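Local coordinates for flavin reductase domain protein, FMN-binding (Shewanella baltica, PDB 3HMZ), which binds flavin mononucleotide as a member of the flavoredoxin family and probably works as a flavin-dependent oxidoreductase using NAD or NADP, at the interface of chains A and B. Numbering follows the deposited sequence. Chains: chain A/B, Flavin reductase domain protein, FMN-binding.

Contact 1: the interface of chains A and B. Residues chain A 61, 140, 143, 147, 149, 151; chain B 142-143, 147, 149, 151.
B:Tyr147 meets A:Glu140 tip to tip, its phenol OH giving a hydrogen bond to carboxylate OE2 at 2.6 Å. The oxygen is approached on its anti side, 25° out of the carboxylate plane, while the carboxylate stands almost perpendicular to the ring and sets OE2 at the ring edge. Glutamate suits this place because its chain is long enough to bring a carboxylate from the loop to the other subunit, and the bend at chi2 turns it toward the phenol. Water 1 bridges the carboxylate's other oxygen, OE1 of A:Glu140, to the side-chain amide atoms B:Asn142 ND2 and B:Asn143 OD1. The ring of B:Tyr147 serves a second purpose: A:Ile151 lays its CD1 methyl over one face, 3.7 Å from the ring centroid, a CH-pi contact offset toward the rim. Tyrosine thus offers a polar tip and an apolar face at once, and the long CG1-CD1 arm of isoleucine, extended at chi2 (169°), lets a strand residue reach that face. B:Ile151 covers A:Tyr147 in the same way.

Near the two-fold axis the two copies of Asn143 face each other. A:Asn143 ND2 donates to B:Asn143 OD1 at 2.9 Å, and the reverse bond from B:Asn143 ND2 to A:Asn143 OD1 closes a reciprocal pair. Asparagine fits a symmetric position well, since one short side chain ends in an amide with both donor and acceptor. The amide planes are turned 42° apart, so the pair is twisted rather than flat. A:Leu149 CD2 and B:Leu149 CD2 touch at 4.0 Å, and each CD2 also packs on the Ile151 CD1 of the other chain; these leucine tips and isoleucine methyls form the apolar part of the contact. Helix 141-147 and the start of strand 149-160 from both subunits are thereby joined in a symmetric contact that probably helps to hold the flavoprotein as a dimer.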
ATOM      1  N   THR A  61       7.556  -4.138   4.235  1.00 16.51           N
ATOM      2  CA  THR A  61       6.773  -4.942   5.128  1.00 17.08           C
ATOM      3  C   THR A  61       5.828  -5.801   4.309  1.00 15.50           C
ATOM      4  O   THR A  61       5.381  -5.383   3.229  1.00 16.16           O
ATOM      5  CB  THR A  61       5.937  -4.122   6.150  1.00 17.65           C
ATOM      6  OG1 THR A  61       5.095  -3.193   5.443  1.00 16.76           O
ATOM      7  CG2 THR A  61       6.863  -3.390   7.154  1.00 19.18           C
ATOM      8  N   GLU A 140      11.897 -10.774  13.257  1.00 23.17           N
ATOM      9  CA  GLU A 140      11.297  -9.970  14.320  1.00 23.16           C
ATOM     10  C   GLU A 140      10.250 -10.843  14.957  1.00 21.87           C
ATOM     11  O   GLU A 140       9.083 -10.787  14.595  1.00 23.15           O
ATOM     12  CB  GLU A 140      10.727  -8.672  13.733  1.00 23.07           C
ATOM     13  CG  GLU A 140      11.759  -7.660  13.293  1.00 24.06           C
ATOM     14  CD  GLU A 140      12.479  -6.969  14.426  1.00 25.75           C
ATOM     15  OE1 GLU A 140      12.020  -7.091  15.589  1.00 28.93           O
ATOM     16  OE2 GLU A 140      13.508  -6.325  14.166  1.00 28.33           O
ATOM     17  N   ASN A 143       6.793  -9.188  16.221  1.00 23.04           N
ATOM     18  CA  ASN A 143       5.955  -8.683  15.108  1.00 21.46           C
ATOM     19  C   ASN A 143       5.314  -9.837  14.345  1.00 19.83           C
ATOM     20  O   ASN A 143       4.127  -9.794  13.990  1.00 20.53           O
ATOM     21  CB  ASN A 143       6.773  -7.876  14.097  1.00 20.59           C
ATOM     22  CG  ASN A 143       7.116  -6.485  14.547  1.00 20.77           C
ATOM     23  OD1 ASN A 143       6.514  -5.947  15.473  1.00 22.65           O
ATOM     24  ND2 ASN A 143       8.057  -5.858  13.828  1.00 20.61           N
ATOM     25  N   TYR A 147       1.456  -9.778  15.184  1.00 21.63           N
ATOM     26  CA  TYR A 147       0.832  -9.052  14.065  1.00 20.27           C
ATOM     27  C   TYR A 147       0.969  -9.702  12.721  1.00 20.64           C
ATOM     28  O   TYR A 147       0.538  -9.104  11.745  1.00 20.26           O
ATOM     29  CB  TYR A 147       1.467  -7.653  13.992  1.00 20.30           C
ATOM     30  CG  TYR A 147       1.358  -6.839  15.262  1.00 20.96           C
ATOM     31  CD1 TYR A 147       0.124  -6.381  15.697  1.00 21.46           C
ATOM     32  CD2 TYR A 147       2.492  -6.492  15.989  1.00 21.43           C
ATOM     33  CE1 TYR A 147       0.013  -5.654  16.892  1.00 22.89           C
ATOM     34  CE2 TYR A 147       2.397  -5.736  17.165  1.00 23.17           C
ATOM     35  CZ  TYR A 147       1.157  -5.305  17.590  1.00 22.57           C
ATOM     36  OH  TYR A 147       1.055  -4.525  18.733  1.00 25.22           O
ATOM     37  N   LEU A 149       3.380  -9.738  10.904  1.00 18.85           N
ATOM     38  CA  LEU A 149       4.061  -8.651  10.178  1.00 19.28           C
ATOM     39  C   LEU A 149       5.522  -8.989  10.002  1.00 20.10           C
ATOM     40  O   LEU A 149       6.263  -9.149  10.988  1.00 20.36           O
ATOM     41  CB  LEU A 149       3.889  -7.372  10.972  1.00 19.52           C
ATOM     42  CG  LEU A 149       4.500  -6.070  10.460  1.00 20.43           C
ATOM     43  CD1 LEU A 149       3.924  -5.746   9.064  1.00 20.40           C
ATOM     44  CD2 LEU A 149       4.295  -4.952  11.452  1.00 21.48           C
ATOM     45  N   ILE A 151       9.235  -8.008   8.085  1.00 18.21           N
ATOM     46  CA  ILE A 151      10.110  -6.946   7.587  1.00 17.62           C
ATOM     47  C   ILE A 151      11.245  -7.569   6.821  1.00 18.96           C
ATOM     48  O   ILE A 151      11.860  -8.542   7.296  1.00 19.92           O
ATOM     49  CB  ILE A 151      10.656  -6.082   8.770  1.00 18.09           C
ATOM     50  CG1 ILE A 151       9.498  -5.281   9.379  1.00 19.41           C
ATOM     51  CG2 ILE A 151      11.775  -5.141   8.293  1.00 18.75           C
ATOM     52  CD1 ILE A 151       9.857  -4.603  10.689  1.00 20.52           C
TER
ATOM     53  N   ASN B 142      10.277  -0.474  19.981  1.00 24.09           N
ATOM     54  CA  ASN B 142      11.337  -0.927  19.091  1.00 25.09           C
ATOM     55  C   ASN B 142      11.003  -0.667  17.626  1.00 23.14           C
ATOM     56  O   ASN B 142      11.832  -0.171  16.880  1.00 23.78           O
ATOM     57  CB  ASN B 142      11.627  -2.412  19.264  1.00 26.73           C
ATOM     58  CG  ASN B 142      12.902  -2.803  18.555  1.00 29.90           C
ATOM     59  OD1 ASN B 142      13.965  -2.296  18.887  1.00 32.94           O
ATOM     60  ND2 ASN B 142      12.792  -3.625  17.525  1.00 30.12           N
ATOM     61  N   ASN B 143       9.774  -0.979  17.240  1.00 23.04           N
ATOM     62  CA  ASN B 143       9.367  -0.720  15.838  1.00 21.46           C
ATOM     63  C   ASN B 143       9.468   0.766  15.510  1.00 19.83           C
ATOM     64  O   ASN B 143       9.948   1.157  14.435  1.00 20.53           O
ATOM     65  CB  ASN B 143       7.919  -1.140  15.576  1.00 20.59           C
ATOM     66  CG  ASN B 143       7.722  -2.621  15.421  1.00 20.77           C
ATOM     67  OD1 ASN B 143       8.668  -3.370  15.190  1.00 22.65           O
ATOM     68  ND2 ASN B 143       6.452  -3.046  15.477  1.00 20.61           N
ATOM     69  N   TYR B 147      12.520   1.202  13.042  1.00 21.63           N
ATOM     70  CA  TYR B 147      11.923   1.225  11.696  1.00 20.27           C
ATOM     71  C   TYR B 147      10.988   2.365  11.427  1.00 20.64           C
ATOM     72  O   TYR B 147      10.403   2.390  10.353  1.00 20.26           O
ATOM     73  CB  TYR B 147      11.153  -0.091  11.494  1.00 20.30           C
ATOM     74  CG  TYR B 147      11.979  -1.345  11.673  1.00 20.96           C
ATOM     75  CD1 TYR B 147      12.979  -1.660  10.767  1.00 21.46           C
ATOM     76  CD2 TYR B 147      11.720  -2.230  12.714  1.00 21.43           C
ATOM     77  CE1 TYR B 147      13.771  -2.805  10.947  1.00 22.89           C
ATOM     78  CE2 TYR B 147      12.481  -3.394  12.884  1.00 23.17           C
ATOM     79  CZ  TYR B 147      13.484  -3.679  11.980  1.00 22.57           C
ATOM     80  OH  TYR B 147      14.220  -4.848  12.116  1.00 25.22           O
ATOM     81  N   LEU B 149       8.123   2.679  12.329  1.00 18.85           N
ATOM     82  CA  LEU B 149       6.909   1.919  11.980  1.00 19.28           C
ATOM     83  C   LEU B 149       5.930   1.961  13.127  1.00 20.10           C
ATOM     84  O   LEU B 149       6.227   1.484  14.237  1.00 20.36           O
ATOM     85  CB  LEU B 149       7.319   0.494  11.664  1.00 19.52           C
ATOM     86  CG  LEU B 149       6.260  -0.533  11.271  1.00 20.43           C
ATOM     87  CD1 LEU B 149       5.518  -0.049  10.006  1.00 20.40           C
ATOM     88  CD2 LEU B 149       6.873  -1.901  11.102  1.00 21.48           C
ATOM     89  N   ILE B 151       1.938   1.151  14.481  1.00 18.21           N
ATOM     90  CA  ILE B 151       0.776   0.266  14.400  1.00 17.62           C
ATOM     91  C   ILE B 151      -0.370   0.896  15.144  1.00 18.96           C
ATOM     92  O   ILE B 151      -0.188   1.380  16.276  1.00 19.92           O
ATOM     93  CB  ILE B 151       1.112  -1.139  14.997  1.00 18.09           C
ATOM     94  CG1 ILE B 151       2.116  -1.846  14.078  1.00 19.41           C
ATOM     95  CG2 ILE B 151      -0.162  -1.986  15.162  1.00 18.75           C
ATOM     96  CD1 ILE B 151       2.707  -3.107  14.684  1.00 20.52           C
TER
HETATM   97  O   HOH W   1      10.359  -4.716  16.851  1.00 36.59           O

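Contact 2: the interface of chains A and B. Residues chain A 29, 31, 48-49, 183-184; chain B 24, 27-29, 169.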
ATOM      1  N   GLY A  29       1.242   1.434  -4.217  1.00 13.54           N
ATOM      2  CA  GLY A  29       0.489   0.472  -3.452  1.00 13.65           C
ATOM      3  C   GLY A  29      -0.158  -0.689  -4.216  1.00 14.18           C
ATOM      4  O   GLY A  29      -1.269  -1.109  -3.884  1.00 14.89           O
ATOM      5  N   THR A  31      -1.117  -4.493  -5.351  1.00 14.17           N
ATOM      6  CA  THR A  31      -1.203  -5.839  -4.826  1.00 13.95           C
ATOM      7  C   THR A  31      -0.045  -6.595  -5.497  1.00 14.11           C
ATOM      8  O   THR A  31       0.251  -6.376  -6.671  1.00 15.22           O
ATOM      9  CB  THR A  31      -2.568  -6.433  -5.134  1.00 14.95           C
ATOM     10  OG1 THR A  31      -3.532  -5.701  -4.363  1.00 16.96           O
ATOM     11  CG2 THR A  31      -2.621  -7.879  -4.797  1.00 16.11           C
ATOM     12  N   ALA A  48      -2.074  -8.241  -0.797  1.00 14.94           N
ATOM     13  CA  ALA A  48      -2.368  -6.815  -0.881  1.00 15.21           C
ATOM     14  C   ALA A  48      -1.594  -6.018   0.170  1.00 16.02           C
ATOM     15  O   ALA A  48      -1.296  -4.836  -0.041  1.00 17.38           O
ATOM     16  CB  ALA A  48      -3.853  -6.554  -0.704  1.00 16.58           C
ATOM     17  N   TRP A  49      -1.267  -6.654   1.311  1.00 15.20           N
ATOM     18  CA  TRP A  49      -0.707  -5.921   2.462  1.00 14.73           C
ATOM     19  C   TRP A  49       0.805  -5.938   2.496  1.00 15.82           C
ATOM     20  O   TRP A  49       1.419  -6.416   3.429  1.00 16.93           O
ATOM     21  CB  TRP A  49      -1.351  -6.396   3.755  1.00 16.19           C
ATOM     22  CG  TRP A  49      -2.826  -6.209   3.804  1.00 16.25           C
ATOM     23  CD1 TRP A  49      -3.612  -5.520   2.922  1.00 16.82           C
ATOM     24  CD2 TRP A  49      -3.701  -6.662   4.830  1.00 16.46           C
ATOM     25  NE1 TRP A  49      -4.952  -5.564   3.304  1.00 17.44           N
ATOM     26  CE2 TRP A  49      -5.024  -6.249   4.483  1.00 16.66           C
ATOM     27  CE3 TRP A  49      -3.509  -7.387   6.023  1.00 17.43           C
ATOM     28  CZ2 TRP A  49      -6.115  -6.556   5.270  1.00 17.64           C
ATOM     29  CZ3 TRP A  49      -4.605  -7.690   6.791  1.00 18.21           C
ATOM     30  CH2 TRP A  49      -5.888  -7.275   6.417  1.00 17.07           C
ATOM     31  N   TYR A 183      -6.141  -4.580  -5.287  1.00 14.12           N
ATOM     32  CA  TYR A 183      -7.282  -5.371  -4.824  1.00 14.98           C
ATOM     33  C   TYR A 183      -8.199  -4.667  -3.875  1.00 15.78           C
ATOM     34  O   TYR A 183      -7.742  -3.903  -3.042  1.00 17.00           O
ATOM     35  CB  TYR A 183      -6.754  -6.603  -4.108  1.00 16.14           C
ATOM     36  CG  TYR A 183      -7.761  -7.633  -3.704  1.00 17.05           C
ATOM     37  CD1 TYR A 183      -8.589  -8.197  -4.646  1.00 17.32           C
ATOM     38  CD2 TYR A 183      -7.768  -8.160  -2.405  1.00 17.83           C
ATOM     39  CE1 TYR A 183      -9.493  -9.213  -4.305  1.00 18.60           C
ATOM     40  CE2 TYR A 183      -8.659  -9.193  -2.063  1.00 18.46           C
ATOM     41  CZ  TYR A 183      -9.495  -9.719  -3.021  1.00 19.64           C
ATOM     42  OH  TYR A 183     -10.340 -10.763  -2.668  1.00 23.29           O
ATOM     43  N   ILE A 184      -9.497  -4.951  -3.987  1.00 16.39           N
ATOM     44  CA  ILE A 184     -10.448  -4.540  -2.931  1.00 16.94           C
ATOM     45  C   ILE A 184     -10.991  -5.759  -2.193  1.00 18.42           C
ATOM     46  O   ILE A 184     -10.684  -5.958  -0.994  1.00 19.77           O
ATOM     47  CB  ILE A 184     -11.589  -3.654  -3.453  1.00 17.62           C
ATOM     48  CG1 ILE A 184     -11.026  -2.372  -4.059  1.00 19.06           C
ATOM     49  CG2 ILE A 184     -12.557  -3.352  -2.313  1.00 18.34           C
ATOM     50  CD1 ILE A 184     -10.172  -1.520  -3.077  1.00 20.46           C
TER
ATOM     51  N   ARG B  24     -11.058  -2.218   3.692  1.00 16.40           N
ATOM     52  CA  ARG B  24     -11.266  -2.041   2.245  1.00 15.85           C
ATOM     53  C   ARG B  24     -10.989  -0.613   1.764  1.00 15.38           C
ATOM     54  O   ARG B  24     -10.689  -0.387   0.602  1.00 16.19           O
ATOM     55  CB  ARG B  24     -12.662  -2.452   1.843  1.00 16.65           C
ATOM     56  CG  ARG B  24     -12.889  -3.936   2.050  1.00 17.54           C
ATOM     57  CD  ARG B  24     -14.205  -4.320   1.560  1.00 18.17           C
ATOM     58  NE  ARG B  24     -14.501  -5.728   1.824  1.00 19.14           N
ATOM     59  CZ  ARG B  24     -15.650  -6.297   1.498  1.00 18.45           C
ATOM     60  NH1 ARG B  24     -16.628  -5.587   0.961  1.00 18.74           N
ATOM     61  NH2 ARG B  24     -15.839  -7.583   1.772  1.00 19.96           N
ATOM     62  N   ASN B  27      -7.334  -0.947   0.832  1.00 13.88           N
ATOM     63  CA  ASN B  27      -6.848  -2.191   0.223  1.00 14.70           C
ATOM     64  C   ASN B  27      -6.144  -2.013  -1.117  1.00 14.57           C
ATOM     65  O   ASN B  27      -5.192  -2.739  -1.413  1.00 15.31           O
ATOM     66  CB  ASN B  27      -7.969  -3.219   0.139  1.00 16.83           C
ATOM     67  CG  ASN B  27      -7.595  -4.552   0.723  1.00 19.16           C
ATOM     68  OD1 ASN B  27      -6.788  -4.630   1.627  1.00 23.10           O
ATOM     69  ND2 ASN B  27      -8.248  -5.595   0.258  1.00 24.65           N
ATOM     70  N   HIS B  28      -6.592  -1.003  -1.868  1.00 14.37           N
ATOM     71  CA  HIS B  28      -6.020  -0.664  -3.152  1.00 13.48           C
ATOM     72  C   HIS B  28      -4.715   0.166  -3.054  1.00 14.21           C
ATOM     73  O   HIS B  28      -4.156   0.570  -4.073  1.00 13.94           O
ATOM     74  CB  HIS B  28      -7.049   0.017  -4.037  1.00 13.57           C
ATOM     75  CG  HIS B  28      -7.548   1.311  -3.502  1.00 14.73           C
ATOM     76  ND1 HIS B  28      -8.158   1.429  -2.267  1.00 14.99           N
ATOM     77  CD2 HIS B  28      -7.607   2.528  -4.077  1.00 14.60           C
ATOM     78  CE1 HIS B  28      -8.513   2.691  -2.086  1.00 15.06           C
ATOM     79  NE2 HIS B  28      -8.180   3.383  -3.168  1.00 14.77           N
ATOM     80  N   GLY B  29      -4.232   0.401  -1.821  1.00 13.54           N
ATOM     81  CA  GLY B  29      -2.972   1.052  -1.562  1.00 13.65           C
ATOM     82  C   GLY B  29      -2.866   2.545  -1.893  1.00 14.18           C
ATOM     83  O   GLY B  29      -1.822   3.006  -2.360  1.00 14.89           O
ATOM     84  N   TRP B 169     -15.836   0.275  -3.069  1.00 17.95           N
ATOM     85  CA  TRP B 169     -15.527   1.465  -3.812  1.00 17.18           C
ATOM     86  C   TRP B 169     -16.343   1.461  -5.087  1.00 17.89           C
ATOM     87  O   TRP B 169     -16.663   0.381  -5.629  1.00 18.82           O
ATOM     88  CB  TRP B 169     -14.035   1.543  -4.168  1.00 16.80           C
ATOM     89  CG  TRP B 169     -13.161   1.844  -3.011  1.00 15.18           C
ATOM     90  CD1 TRP B 169     -12.442   0.970  -2.299  1.00 16.43           C
ATOM     91  CD2 TRP B 169     -12.935   3.135  -2.419  1.00 14.66           C
ATOM     92  NE1 TRP B 169     -11.714   1.614  -1.320  1.00 15.76           N
ATOM     93  CE2 TRP B 169     -12.033   2.948  -1.345  1.00 15.20           C
ATOM     94  CE3 TRP B 169     -13.420   4.415  -2.676  1.00 15.19           C
ATOM     95  CZ2 TRP B 169     -11.568   3.998  -0.569  1.00 15.05           C
ATOM     96  CZ3 TRP B 169     -12.968   5.469  -1.877  1.00 15.76           C
ATOM     97  CH2 TRP B 169     -12.035   5.246  -0.855  1.00 15.34           C
TER
HETATM   98  O   HOH W   2      -3.413  -2.989  -3.622  1.00 17.23           O
HETATM   99  O   HOH W   3      -3.173  -2.888   0.422  1.00 17.97           O
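The side chain of B:Asn27 enters chain A between A:Trp49 and A:Ile184 and is held there by both ends of its amide. A:Trp49 NE1 donates to OD1 of B:Asn27 at 2.7 Å, a bond bent little at the hydrogen (165°). The oxygen lies in the indole plane at the ring edge, and the N-H meets it nearly along the C=O axis. On the other end, B:Asn27 ND2 gives a hydrogen bond to the backbone O of A:Ile184 at 2.8 Å, tilted out of the amide plane. Asparagine suits the place because these opposite demands fix which way round its amide sits. Its chi1 of -128° departs from a staggered position, which may be the price of meeting both partners.

A:Ile184 adds the apolar side of this tight part. Its CD1 methyl reaches CD1 of the B:Trp169 indole at 3.5 Å and also packs on CB of B:His28. The two side chains A:Ile184 and B:Trp169 cross at about a right angle, and B:Trp169 is steadied within its own chain by a hydrogen bond from NE1 to the backbone O of B:Arg24. Backbones also come close where A:Gly29 CA and B:Gly29 CA lie 4.0 Å apart; the lack of a side chain suits this approach, and the positive phi (69°) also favours glycine.

Toward A:Thr31 and A:Ala48 the fit is looser and water fills in. A:Thr31 OG1 accepts from A:Tyr183 N, and water 2 links A:Thr31 OG1 and A:Gly29 O to B:Asn27 O. Water 3 joins A:Ala48 O to that same B:Asn27 carbonyl oxygen, which thus holds both waters, the oxygen of water 2 lying 2.8 Å from B:Asn27 O.

Contact 1 and contact 2 lie about 20 Å apart, measured between the centres of their C-alpha atoms, in one two-fold symmetric interface. They have no residues in common: contact 1 draws mainly on helix 141-147 and strand 149-160, contact 2 on the loop around residues 27-29, strand 181-185 and the residues just after strand 41-47. Contact 1 straddles the two-fold axis and holds several of its own twins, while the Asn27 grip of contact 2 recurs with the chains exchanged. If this pair is the biological dimer, the subunits are fastened at separated points, and assembly may help to shape the FMN site, to which A:Ala48 and A:Trp49 belong.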